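Side-chain contacts in subdomain of Desmoplakin Carboxy-Terminal domain (DPCT) (Homo sapiens, PDB 1LM5), which probably helps tie intermediate filaments to desmosomes, through a filament-binding C-terminal region built from plakin repeats: residues B[21-24]-B[25-29]; B[84-87]-B[88-92]; B[117-120]-B[121-124]; B[139-142]-B[143-146]; B[185-189]-B[190-194]. All blocks are in the same frame, centred on the assembly; numbering follows the deposited sequence.

Contact 1. Residues B[21-24]-B[25-29]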
loop_
_atom_site.group_PDB
_atom_site.type_symbol
_atom_site.label_atom_id
_atom_site.label_comp_id
_atom_site.label_asym_id
_atom_site.label_seq_id
_atom_site.Cartn_x
_atom_site.Cartn_y
_atom_site.Cartn_z
ATOM N N GLU B 21 25.201 16.239 3.671
ATOM C CA GLU B 21 24.932 14.867 4.046
ATOM C C GLU B 21 23.487 14.666 4.449
ATOM O O GLU B 21 22.827 15.573 4.959
ATOM C CB GLU B 21 25.826 14.453 5.214
ATOM C CG GLU B 21 25.509 15.182 6.501
ATOM C CD GLU B 21 26.386 14.731 7.655
ATOM O OE1 GLU B 21 26.828 13.561 7.645
ATOM O OE2 GLU B 21 26.618 15.538 8.576
ATOM N N LYS B 22 23.010 13.459 4.213
ATOM C CA LYS B 22 21.658 13.106 4.561
ATOM C C LYS B 22 21.634 12.756 6.043
ATOM O O LYS B 22 22.490 12.023 6.526
ATOM C CB LYS B 22 21.202 11.895 3.745
ATOM C CG LYS B 22 19.884 11.312 4.215
ATOM C CD LYS B 22 19.409 10.165 3.343
ATOM C CE LYS B 22 20.383 9.008 3.341
ATOM N NZ LYS B 22 19.792 7.852 2.625
ATOM N N ILE B 23 20.668 13.306 6.763
ATOM C CA ILE B 23 20.506 13.001 8.175
ATOM C C ILE B 23 19.019 12.765 8.403
ATOM O O ILE B 23 18.182 13.135 7.573
ATOM C CB ILE B 23 20.976 14.157 9.076
ATOM C CG1 ILE B 23 20.172 15.424 8.768
ATOM C CG2 ILE B 23 22.462 14.385 8.872
ATOM C CD1 ILE B 23 20.536 16.610 9.640
ATOM N N SER B 24 18.688 12.148 9.528
ATOM C CA SER B 24 17.290 11.895 9.833
ATOM C C SER B 24 16.645 13.216 10.202
ATOM O O SER B 24 17.319 14.212 10.491
ATOM C CB SER B 24 17.162 10.951 11.018
ATOM O OG SER B 24 17.603 11.614 12.195
ATOM N N ILE B 25 15.327 13.222 10.199
ATOM C CA ILE B 25 14.595 14.408 10.578
ATOM C C ILE B 25 14.974 14.728 12.023
ATOM O O ILE B 25 15.217 15.876 12.379
ATOM C CB ILE B 25 13.097 14.138 10.449
ATOM C CG1 ILE B 25 12.742 14.064 8.962
ATOM C CG2 ILE B 25 12.285 15.227 11.130
ATOM C CD1 ILE B 25 11.419 13.381 8.686
ATOM N N THR B 26 15.029 13.692 12.846
ATOM C CA THR B 26 15.391 13.846 14.251
ATOM C C THR B 26 16.744 14.541 14.383
ATOM O O THR B 26 16.903 15.484 15.164
ATOM C CB THR B 26 15.429 12.465 14.927
ATOM O OG1 THR B 26 14.109 11.923 14.906
ATOM C CG2 THR B 26 15.902 12.561 16.377
ATOM N N GLU B 27 17.720 14.089 13.607
ATOM C CA GLU B 27 19.039 14.689 13.670
ATOM C C GLU B 27 18.956 16.148 13.222
ATOM O O GLU B 27 19.650 17.017 13.762
ATOM C CB GLU B 27 20.018 13.901 12.797
ATOM C CG GLU B 27 21.445 14.440 12.852
ATOM C CD GLU B 27 22.017 14.440 14.260
ATOM O OE1 GLU B 27 23.020 15.141 14.485
ATOM O OE2 GLU B 27 21.476 13.739 15.140
ATOM N N GLY B 28 18.088 16.421 12.246
ATOM C CA GLY B 28 17.934 17.781 11.764
ATOM C C GLY B 28 17.454 18.657 12.906
ATOM O O GLY B 28 17.918 19.784 13.092
ATOM N N ILE B 29 16.509 18.132 13.674
ATOM C CA ILE B 29 15.999 18.862 14.822
ATOM C C ILE B 29 17.159 19.084 15.791
ATOM O O ILE B 29 17.434 20.208 16.203
ATOM C CB ILE B 29 14.907 18.064 15.551
ATOM C CG1 ILE B 29 13.719 17.837 14.612
ATOM C CG2 ILE B 29 14.445 18.825 16.804
ATOM C CD1 ILE B 29 12.626 17.016 15.252
#

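Contact 2. Residues B[84-87]-B[88-92]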
loop_
_atom_site.group_PDB
_atom_site.type_symbol
_atom_site.label_atom_id
_atom_site.label_comp_id
_atom_site.label_asym_id
_atom_site.label_seq_id
_atom_site.Cartn_x
_atom_site.Cartn_y
_atom_site.Cartn_z
ATOM N N GLN B 84 0.478 7.894 14.117
ATOM C CA GLN B 84 0.585 6.458 13.886
ATOM C C GLN B 84 -0.829 5.897 13.868
ATOM O O GLN B 84 -1.156 5.041 13.057
ATOM C CB GLN B 84 1.411 5.770 14.976
ATOM C CG GLN B 84 1.638 4.290 14.702
ATOM C CD GLN B 84 2.705 3.672 15.587
ATOM O OE1 GLN B 84 2.557 3.609 16.811
ATOM N NE2 GLN B 84 3.791 3.206 14.969
ATOM N N LYS B 85 -1.670 6.395 14.768
ATOM C CA LYS B 85 -3.051 5.941 14.826
ATOM C C LYS B 85 -3.768 6.277 13.527
ATOM O O LYS B 85 -4.678 5.563 13.119
ATOM C CB LYS B 85 -3.792 6.584 16.002
ATOM C CG LYS B 85 -3.528 5.919 17.341
ATOM C CD LYS B 85 -4.308 6.611 18.443
ATOM C CE LYS B 85 -3.997 6.011 19.803
ATOM N NZ LYS B 85 -4.362 4.564 19.855
ATOM N N ALA B 86 -3.360 7.368 12.883
ATOM C CA ALA B 86 -3.976 7.772 11.624
ATOM C C ALA B 86 -3.748 6.688 10.590
ATOM O O ALA B 86 -4.443 6.618 9.577
ATOM C CB ALA B 86 -3.388 9.084 11.140
ATOM N N PHE B 87 -2.761 5.837 10.836
ATOM C CA PHE B 87 -2.502 4.752 9.908
ATOM C C PHE B 87 -3.088 3.437 10.401
ATOM O O PHE B 87 -3.829 2.767 9.684
ATOM C CB PHE B 87 -1.009 4.553 9.690
ATOM C CG PHE B 87 -0.707 3.519 8.668
ATOM C CD1 PHE B 87 -0.757 3.829 7.318
ATOM C CD2 PHE B 87 -0.429 2.211 9.047
ATOM C CE1 PHE B 87 -0.538 2.851 6.351
ATOM C CE2 PHE B 87 -0.211 1.230 8.090
ATOM C CZ PHE B 87 -0.265 1.553 6.739
ATOM N N ILE B 88 -2.751 3.066 11.631
ATOM C CA ILE B 88 -3.235 1.804 12.173
ATOM C C ILE B 88 -4.724 1.851 12.461
ATOM O O ILE B 88 -5.394 0.824 12.451
ATOM C CB ILE B 88 -2.477 1.422 13.458
ATOM C CG1 ILE B 88 -2.523 2.576 14.457
ATOM C CG2 ILE B 88 -1.037 1.068 13.121
ATOM C CD1 ILE B 88 -1.723 2.320 15.745
ATOM N N GLY B 89 -5.232 3.048 12.723
ATOM C CA GLY B 89 -6.641 3.210 13.007
ATOM C C GLY B 89 -6.895 3.586 14.454
ATOM O O GLY B 89 -6.142 3.200 15.351
ATOM N N PHE B 90 -7.943 4.367 14.680
ATOM C CA PHE B 90 -8.301 4.765 16.030
ATOM C C PHE B 90 -9.314 3.741 16.517
ATOM O O PHE B 90 -10.248 3.389 15.798
ATOM C CB PHE B 90 -8.892 6.174 16.049
ATOM C CG PHE B 90 -7.885 7.251 15.747
ATOM C CD1 PHE B 90 -7.524 7.533 14.438
ATOM C CD2 PHE B 90 -7.275 7.956 16.777
ATOM C CE1 PHE B 90 -6.569 8.503 14.151
ATOM C CE2 PHE B 90 -6.312 8.932 16.499
ATOM C CZ PHE B 90 -5.961 9.202 15.178
ATOM N N GLU B 91 -9.112 3.251 17.734
ATOM C CA GLU B 91 -9.987 2.233 18.279
ATOM C C GLU B 91 -11.446 2.440 17.925
ATOM O O GLU B 91 -12.066 3.434 18.303
ATOM C CB GLU B 91 -9.812 2.119 19.791
ATOM C CG GLU B 91 -9.598 0.670 20.211
ATOM C CD GLU B 91 -8.574 -0.034 19.321
ATOM O OE1 GLU B 91 -7.379 0.337 19.371
ATOM O OE2 GLU B 91 -8.968 -0.950 18.563
ATOM N N GLY B 92 -11.959 1.476 17.163
ATOM C CA GLY B 92 -13.334 1.476 16.702
ATOM C C GLY B 92 -14.270 2.546 17.223
ATOM O O GLY B 92 -14.635 3.467 16.492
#

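Contact 3. Residues B[117-120]-B[121-124]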
loop_
_atom_site.group_PDB
_atom_site.type_symbol
_atom_site.label_atom_id
_atom_site.label_comp_id
_atom_site.label_asym_id
_atom_site.label_seq_id
_atom_site.Cartn_x
_atom_site.Cartn_y
_atom_site.Cartn_z
ATOM N N ARG B 117 -3.851 17.421 8.973
ATOM C CA ARG B 117 -2.461 17.243 8.577
ATOM C C ARG B 117 -2.306 15.821 8.071
ATOM O O ARG B 117 -1.748 15.575 7.006
ATOM C CB ARG B 117 -1.514 17.401 9.767
ATOM C CG ARG B 117 -1.270 18.796 10.253
ATOM C CD ARG B 117 0.093 18.857 10.939
ATOM N NE ARG B 117 0.190 17.986 12.106
ATOM C CZ ARG B 117 -0.364 18.247 13.287
ATOM N NH1 ARG B 117 -1.059 19.364 13.464
ATOM N NH2 ARG B 117 -0.221 17.398 14.294
ATOM N N PHE B 118 -2.805 14.881 8.865
ATOM C CA PHE B 118 -2.674 13.474 8.545
ATOM C C PHE B 118 -3.340 13.116 7.224
ATOM O O PHE B 118 -2.753 12.433 6.386
ATOM C CB PHE B 118 -3.243 12.646 9.696
ATOM C CG PHE B 118 -2.612 12.943 11.032
ATOM C CD1 PHE B 118 -3.259 12.578 12.209
ATOM C CD2 PHE B 118 -1.364 13.569 11.119
ATOM C CE1 PHE B 118 -2.679 12.823 13.452
ATOM C CE2 PHE B 118 -0.776 13.822 12.356
ATOM C CZ PHE B 118 -1.445 13.443 13.533
ATOM N N LEU B 119 -4.567 13.578 7.037
ATOM C CA LEU B 119 -5.266 13.309 5.790
ATOM C C LEU B 119 -4.480 13.848 4.603
ATOM O O LEU B 119 -4.365 13.195 3.563
ATOM C CB LEU B 119 -6.652 13.950 5.818
ATOM C CG LEU B 119 -7.573 13.388 6.891
ATOM C CD1 LEU B 119 -8.869 14.206 6.935
ATOM C CD2 LEU B 119 -7.868 11.942 6.581
ATOM N N GLU B 120 -3.928 15.039 4.760
ATOM C CA GLU B 120 -3.160 15.639 3.684
ATOM C C GLU B 120 -1.880 14.877 3.407
ATOM O O GLU B 120 -1.522 14.648 2.257
ATOM C CB GLU B 120 -2.853 17.085 4.018
ATOM C CG GLU B 120 -4.130 17.905 4.142
ATOM C CD GLU B 120 -3.879 19.277 4.683
ATOM O OE1 GLU B 120 -2.786 19.501 5.253
ATOM O OE2 GLU B 120 -4.784 20.126 4.559
ATOM N N PHE B 121 -1.196 14.494 4.474
ATOM C CA PHE B 121 0.032 13.737 4.340
ATOM C C PHE B 121 -0.264 12.482 3.531
ATOM O O PHE B 121 0.468 12.141 2.610
ATOM C CB PHE B 121 0.551 13.311 5.709
ATOM C CG PHE B 121 1.066 14.440 6.551
ATOM C CD1 PHE B 121 1.050 14.334 7.939
ATOM C CD2 PHE B 121 1.603 15.583 5.967
ATOM C CE1 PHE B 121 1.567 15.355 8.739
ATOM C CE2 PHE B 121 2.123 16.615 6.753
ATOM C CZ PHE B 121 2.106 16.500 8.144
ATOM N N GLN B 122 -1.339 11.785 3.893
ATOM C CA GLN B 122 -1.690 10.561 3.188
ATOM C C GLN B 122 -2.070 10.875 1.755
ATOM O O GLN B 122 -1.551 10.279 0.814
ATOM C CB GLN B 122 -2.850 9.850 3.898
ATOM C CG GLN B 122 -2.507 9.393 5.310
ATOM C CD GLN B 122 -3.696 8.797 6.049
ATOM O OE1 GLN B 122 -4.840 8.898 5.600
ATOM N NE2 GLN B 122 -3.427 8.187 7.201
ATOM N N TYR B 123 -2.974 11.831 1.594
ATOM C CA TYR B 123 -3.438 12.213 0.278
ATOM C C TYR B 123 -2.293 12.512 -0.681
ATOM O O TYR B 123 -2.229 11.966 -1.783
ATOM C CB TYR B 123 -4.343 13.434 0.393
ATOM C CG TYR B 123 -4.977 13.799 -0.916
ATOM C CD1 TYR B 123 -6.068 13.092 -1.395
ATOM C CD2 TYR B 123 -4.458 14.831 -1.700
ATOM C CE1 TYR B 123 -6.630 13.399 -2.619
ATOM C CE2 TYR B 123 -5.014 15.144 -2.923
ATOM C CZ TYR B 123 -6.100 14.424 -3.378
ATOM O OH TYR B 123 -6.660 14.716 -4.600
ATOM N N LEU B 124 -1.391 13.384 -0.247
ATOM C CA LEU B 124 -0.245 13.792 -1.042
ATOM C C LEU B 124 0.717 12.670 -1.368
ATOM O O LEU B 124 1.493 12.783 -2.306
ATOM C CB LEU B 124 0.531 14.898 -0.326
ATOM C CG LEU B 124 -0.113 16.284 -0.312
ATOM C CD1 LEU B 124 0.674 17.193 0.623
ATOM C CD2 LEU B 124 -0.158 16.849 -1.730
#

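Contact 4. Residues B[139-142]-B[143-146]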
loop_
_atom_site.group_PDB
_atom_site.type_symbol
_atom_site.label_atom_id
_atom_site.label_comp_id
_atom_site.label_asym_id
_atom_site.label_seq_id
_atom_site.Cartn_x
_atom_site.Cartn_y
_atom_site.Cartn_z
ATOM N N THR B 139 -9.609 8.546 -3.491
ATOM C CA THR B 139 -10.479 9.442 -2.753
ATOM C C THR B 139 -11.914 8.985 -3.009
ATOM O O THR B 139 -12.745 9.018 -2.108
ATOM C CB THR B 139 -10.286 10.873 -3.210
ATOM O OG1 THR B 139 -10.831 11.031 -4.521
ATOM C CG2 THR B 139 -8.799 11.185 -3.262
ATOM N N GLU B 140 -12.192 8.533 -4.230
ATOM C CA GLU B 140 -13.528 8.051 -4.553
ATOM C C GLU B 140 -13.932 6.987 -3.530
ATOM O O GLU B 140 -15.039 7.017 -2.990
ATOM C CB GLU B 140 -13.565 7.431 -5.954
ATOM C CG GLU B 140 -13.356 8.408 -7.120
ATOM C CD GLU B 140 -12.013 9.132 -7.083
ATOM O OE1 GLU B 140 -10.971 8.471 -6.870
ATOM O OE2 GLU B 140 -12.004 10.371 -7.280
ATOM N N GLU B 141 -13.024 6.058 -3.250
ATOM C CA GLU B 141 -13.320 4.992 -2.307
ATOM C C GLU B 141 -13.460 5.529 -0.883
ATOM O O GLU B 141 -14.282 5.041 -0.106
ATOM C CB GLU B 141 -12.238 3.912 -2.378
ATOM C CG GLU B 141 -12.494 2.703 -1.505
ATOM C CD GLU B 141 -13.711 1.909 -1.939
ATOM O OE1 GLU B 141 -13.964 0.856 -1.325
ATOM O OE2 GLU B 141 -14.412 2.325 -2.883
ATOM N N ALA B 142 -12.648 6.521 -0.535
ATOM C CA ALA B 142 -12.743 7.109 0.798
ATOM C C ALA B 142 -14.131 7.731 0.935
ATOM O O ALA B 142 -14.724 7.721 2.009
ATOM C CB ALA B 142 -11.681 8.159 0.994
ATOM N N ILE B 143 -14.649 8.283 -0.157
ATOM C CA ILE B 143 -15.985 8.876 -0.113
ATOM C C ILE B 143 -17.005 7.746 0.039
ATOM O O ILE B 143 -17.958 7.849 0.814
ATOM C CB ILE B 143 -16.265 9.683 -1.392
ATOM C CG1 ILE B 143 -15.459 10.985 -1.348
ATOM C CG2 ILE B 143 -17.757 9.962 -1.533
ATOM C CD1 ILE B 143 -15.586 11.824 -2.596
ATOM N N ARG B 144 -16.774 6.660 -0.688
ATOM C CA ARG B 144 -17.641 5.487 -0.642
ATOM C C ARG B 144 -17.712 4.960 0.779
ATOM O O ARG B 144 -18.777 4.575 1.256
ATOM C CB ARG B 144 -17.088 4.388 -1.552
ATOM C CG ARG B 144 -17.683 2.999 -1.278
ATOM C CD ARG B 144 -19.121 2.929 -1.716
ATOM N NE ARG B 144 -19.762 1.667 -1.350
ATOM C CZ ARG B 144 -20.313 1.421 -0.165
ATOM N NH1 ARG B 144 -20.307 2.349 0.785
ATOM N NH2 ARG B 144 -20.884 0.250 0.066
ATOM N N LYS B 145 -16.567 4.948 1.453
ATOM C CA LYS B 145 -16.480 4.447 2.819
ATOM C C LYS B 145 -17.057 5.460 3.799
ATOM O O LYS B 145 -17.296 5.137 4.957
ATOM C CB LYS B 145 -15.026 4.160 3.185
ATOM C CG LYS B 145 -14.311 3.231 2.219
ATOM C CD LYS B 145 -14.660 1.778 2.445
ATOM C CE LYS B 145 -14.053 1.263 3.739
ATOM N NZ LYS B 145 -14.384 -0.166 3.965
ATOM N N GLY B 146 -17.268 6.682 3.329
ATOM C CA GLY B 146 -17.810 7.720 4.188
ATOM C C GLY B 146 -16.764 8.398 5.057
ATOM O O GLY B 146 -17.104 9.071 6.031
#

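Contact 5. Residues B[185-189]-B[190-194]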
loop_
_atom_site.group_PDB
_atom_site.type_symbol
_atom_site.label_atom_id
_atom_site.label_comp_id
_atom_site.label_asym_id
_atom_site.label_seq_id
_atom_site.Cartn_x
_atom_site.Cartn_y
_atom_site.Cartn_z
ATOM N N MET B 185 14.297 16.783 -2.862
ATOM C CA MET B 185 15.141 16.204 -3.892
ATOM C C MET B 185 15.143 14.708 -3.658
ATOM O O MET B 185 15.061 14.254 -2.516
ATOM C CB MET B 185 16.559 16.768 -3.779
ATOM C CG MET B 185 17.100 16.737 -2.368
ATOM S SD MET B 185 18.679 17.582 -2.186
ATOM C CE MET B 185 19.795 16.187 -1.858
ATOM N N VAL B 186 15.213 13.936 -4.736
ATOM C CA VAL B 186 15.240 12.492 -4.594
ATOM C C VAL B 186 16.697 12.076 -4.537
ATOM O O VAL B 186 17.484 12.418 -5.417
ATOM C CB VAL B 186 14.537 11.808 -5.771
ATOM C CG1 VAL B 186 14.638 10.291 -5.640
ATOM C CG2 VAL B 186 13.086 12.237 -5.797
ATOM N N GLU B 187 17.062 11.361 -3.483
ATOM C CA GLU B 187 18.432 10.908 -3.330
ATOM C C GLU B 187 18.687 9.888 -4.436
ATOM O O GLU B 187 17.929 8.943 -4.606
ATOM C CB GLU B 187 18.617 10.291 -1.945
ATOM C CG GLU B 187 20.050 9.966 -1.591
ATOM C CD GLU B 187 20.171 9.501 -0.162
ATOM O OE1 GLU B 187 19.334 8.673 0.250
ATOM O OE2 GLU B 187 21.093 9.961 0.539
ATOM N N ASP B 188 19.764 10.091 -5.182
ATOM C CA ASP B 188 20.108 9.234 -6.314
ATOM C C ASP B 188 19.934 7.715 -6.200
ATOM O O ASP B 188 19.088 7.129 -6.874
ATOM C CB ASP B 188 21.538 9.552 -6.773
ATOM C CG ASP B 188 22.590 9.189 -5.732
ATOM O OD1 ASP B 188 22.379 9.481 -4.533
ATOM O OD2 ASP B 188 23.640 8.621 -6.122
ATOM N N ILE B 189 20.718 7.070 -5.352
ATOM C CA ILE B 189 20.652 5.616 -5.238
ATOM C C ILE B 189 19.437 5.039 -4.514
ATOM O O ILE B 189 18.811 4.084 -4.978
ATOM C CB ILE B 189 21.912 5.079 -4.529
ATOM C CG1 ILE B 189 23.168 5.673 -5.172
ATOM C CG2 ILE B 189 21.932 3.557 -4.578
ATOM C CD1 ILE B 189 23.239 5.492 -6.661
ATOM N N THR B 190 19.108 5.633 -3.377
ATOM C CA THR B 190 18.016 5.165 -2.536
ATOM C C THR B 190 16.606 5.496 -2.984
ATOM O O THR B 190 15.665 4.798 -2.620
ATOM C CB THR B 190 18.172 5.727 -1.137
ATOM O OG1 THR B 190 17.889 7.132 -1.168
ATOM C CG2 THR B 190 19.595 5.524 -0.646
ATOM N N GLY B 191 16.459 6.566 -3.753
ATOM C CA GLY B 191 15.142 6.971 -4.192
ATOM C C GLY B 191 14.441 7.691 -3.050
ATOM O O GLY B 191 13.289 8.094 -3.178
ATOM N N LEU B 192 15.144 7.851 -1.933
ATOM C CA LEU B 192 14.590 8.521 -0.759
ATOM C C LEU B 192 14.452 10.018 -0.964
ATOM O O LEU B 192 15.363 10.683 -1.462
ATOM C CB LEU B 192 15.471 8.261 0.463
ATOM C CG LEU B 192 15.432 6.843 1.017
ATOM C CD1 LEU B 192 16.452 6.699 2.143
ATOM C CD2 LEU B 192 14.024 6.548 1.526
ATOM N N ARG B 193 13.306 10.549 -0.555
ATOM C CA ARG B 193 13.036 11.964 -0.714
ATOM C C ARG B 193 13.581 12.746 0.460
ATOM O O ARG B 193 13.245 12.473 1.611
ATOM C CB ARG B 193 11.540 12.183 -0.852
ATOM C CG ARG B 193 11.143 13.569 -1.253
ATOM C CD ARG B 193 9.671 13.555 -1.668
ATOM N NE ARG B 193 9.470 12.667 -2.806
ATOM C CZ ARG B 193 9.764 12.983 -4.064
ATOM N NH1 ARG B 193 10.264 14.173 -4.361
ATOM N NH2 ARG B 193 9.577 12.092 -5.024
ATOM N N LEU B 194 14.424 13.725 0.152
ATOM C CA LEU B 194 15.056 14.545 1.172
ATOM C C LEU B 194 14.669 16.002 1.047
ATOM O O LEU B 194 14.420 16.496 -0.050
ATOM C CB LEU B 194 16.581 14.468 1.058
ATOM C CG LEU B 194 17.248 13.105 0.885
ATOM C CD1 LEU B 194 18.763 13.270 1.007
ATOM C CD2 LEU B 194 16.726 12.141 1.932
#

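Contact 1. Residues B[21-24]-B[25-29]
Ser24 grips the start of helix 25-30 with two of its oxygens. As the N-cap residue, it takes the backbone N-H of Glu27 on its hydroxyl, OG to Glu27 N being 2.9 Å with an N-H...O angle of 161°. Its carbonyl opens the regular helical ladder by accepting from Gly28, with Ser24 O and Gly28 N also 2.9 Å apart. The hydroxyl reaches its donor because OG is tucked between the backbone N and the carbonyl carbon (chi1 69°), which turns it back over the first turn; there it also lies 3.4 Å from Glu27 CB.

Ile23, on strand 21-23, sends CD1 against the backbone of the helix, 3.6 Å from Gly28 CA, where no side chain stands in the way. Glu27 crosses Ile23 at about a right angle, its CG 3.8 Å from Ile23 CB, before bending at chi2 and carrying its carboxylate away from the strand. Ile25 turns to the other side and packs on Leu42 and Leu43 of helix 36-47, while Thr26 OG1 bonds to Val71 O. The strand and helix axes stand 99° apart, so the chain makes a sharp corner at Ser24. The chemistry divides the work: a hydroxyl satisfies an N-H that the first helical turn cannot pair within itself, and Ile23 closes over Gly28.

Contact 2. Residues B[84-87]-B[88-92]
Lys85 and Phe90 meet across the C-terminal end of helix 74-88, where the chain leaves helical geometry at Gly89 with positive phi and doubles the Phe90 ring back onto the last turn. Lys85 CB sits over one face of the Phe90 ring, 3.6 Å from the centroid and 17° off the normal, a CH-pi contact displaced toward the rim at CE2 and CZ. With CG set beside the backbone N (chi1 -81°), the stem is carried across the ring, CG lying farther from Phe90 CE2 than CB does. Lys85 CD then drops onto the same rim, 3.6 Å from Phe90 CE2. Beyond it the chain bends at chi4 and the ammonium group leaves the ring; Lys85 NZ is still 5.2 Å from Glu91 OE1, too far for a salt bridge, though the opposite charges may attract weakly. The lysine stem and the ring cross at about a right angle.

Elsewhere Phe90 reaches Ala86, with CE1 4.4 Å from Ala86 CB, and continues onto Ala104 of helix 101-106 and onto Met99 and Leu110, so the ring links the end of helix 74-88 to helix 101-106. Backbone bonds fix the exit: Ile88 N donates to Gln84 O, an oxygen that also receives Phe87 N, and Gly89 N donates to Lys85 O. Ile88 folds back as well. Its CG1 lies between its own backbone N and carbonyl carbon (chi1 53°), which brings it over the preceding turn, 3.1 Å from Gln84 O and 3.4 Å from Lys85 CA.

Contact 3. Residues B[117-120]-B[121-124]
Arg117 and Phe121 lie side by side on helix 112-124 of this plakin-repeat protein, an i to i+4 pairing in a largely buried part of the helix. The aliphatic stem of the arginine does the touching: CB stands 3.8 Å from Phe121 CE1, and CD skirts CZ. The chain bends at chi3, leaving the guanidinium plane 58° from the ring plane with Phe121 CE1 at the guanidinium edge, and NE goes on to a salt bridge with Glu44 of helix 36-47.

Phe118 crosses Phe121 obliquely. Phe121 CD1 meets the edge of the Phe118 ring, 4.1 Å from CD2. Both rings touch Glu44; Phe118 also packs on Pro82 and Ala83 of helix 74-88, and Phe121 makes an edge-to-face pair with Tyr177. Gln122 runs extended, and its buried amide bonds to Cys48 O, Ala86 O and Val129 N. At the far end, Tyr123 makes a cation-pi contact with Arg151 of the second subunit.

With CG beside its backbone N (chi1 -70°), the Phe121 ring lies back along the helix and places one face against Arg117 O, 3.0 Å above the plane; that same oxygen accepts from Phe121 N at 2.8 Å.

Contact 4. Residues B[139-142]-B[143-146]
Glu141 lies against both Arg144 and Lys145 on helix 139-145, its carboxylate oxygens resting on aliphatic carbons of both. Its OE2 is 3.6 Å from Arg144 CB, with the two side chains alongside and pointing the same way; its OE1 is 3.9 Å from Lys145 CD, where the chains cross at an angle. The charged ends stay apart: Glu141 OE2 to Arg144 NE is 5.6 Å and Glu141 OE1 to Lys145 NZ is 5.4 Å, so any attraction is probably modest.

Glu141 starts with CG opposite its own N (chi1 -176°) and bends at chi2, which swings the carboxylate toward the following turn. Lys145 bends at both chi2 and chi3, curling CG in over Glu141 O and sending NZ off to a salt bridge with Glu132.

Behind these side chains stands the backbone ladder, including Lys145 N to Glu141 O. Gly146 ends it in a Schellman motif at positive phi (82°), its N bonded to Ile143 O at 2.9 Å.

The short helix follows strand 135-136 within the plectin repeat and precedes helix 150-157. Ala142 faces inward onto Leu128 and Ile137, Ile143 reaches Ile148 in the loop toward that next helix, and Glu141 also packs on Tyr112 of the second subunit.

Contact 5. Residues B[185-189]-B[190-194]
A beta hairpin joins strand 185-186, an edge of the mixed sheet, to strand 193-197 inside it, and Glu187 and Thr190 lock its turn. Thr190 OG1 donates to Glu187 OE1 at 2.5 Å, meeting the carboxylate on its anti side and 16° out of its plane. The same hydroxyl accepts from Leu192 N, making an ST turn, and is therefore gripped twice. Glu187 can reach it because its chain runs extended beyond CG, which itself lies opposite the backbone N (chi1 -171°). OE1 has a second partner in Lys22 on strand 21-23, a charge that should stabilise the carboxylate.

Below the turn the backbones pair in antiparallel fashion. Met185 and Leu194 are a hydrogen-bonded pair, joined both ways, with Met185 O to Leu194 N at 2.8 Å. Glu187 N donates to Leu192 O, and Gly191 N to Glu187 O closes the turn. On the sheet face of Met185 and Leu194, Met185 CG touches Leu194 CB at 4.1 Å, and both side chains go on to Phe15 of strand 11-16.

Val186 and Arg193 make the non-hydrogen-bonded pair on the other face. The arginine bends at chi3, with NE bonded to Ser9 OG, and Val186 CG2 rests over one face of its guanidinium, 3.6 Å from NH2.

In the fold
The five contacts come in series along the chain. Contacts 1 and 5, near its two ends in sequence, meet in the mixed sheet whose outermost strands are 21-23 and 185-186: their centres are about 14 Å apart, and their side chains meet through Lys22, which also packs on Leu192 and Leu194. Contact 3 is central, about 7 Å from the chain's centre. It touches contact 2 where Phe118 and Gln122 meet Ala86, and contact 4 where Tyr123 packs on Thr139. Contacts 1 and 4 lie on opposite sides of the centre, about 36 Å between centres. Helix 112-124 thus touches both helix 74-88 and helix 139-145, while the sheet joins the chain's beginning and end.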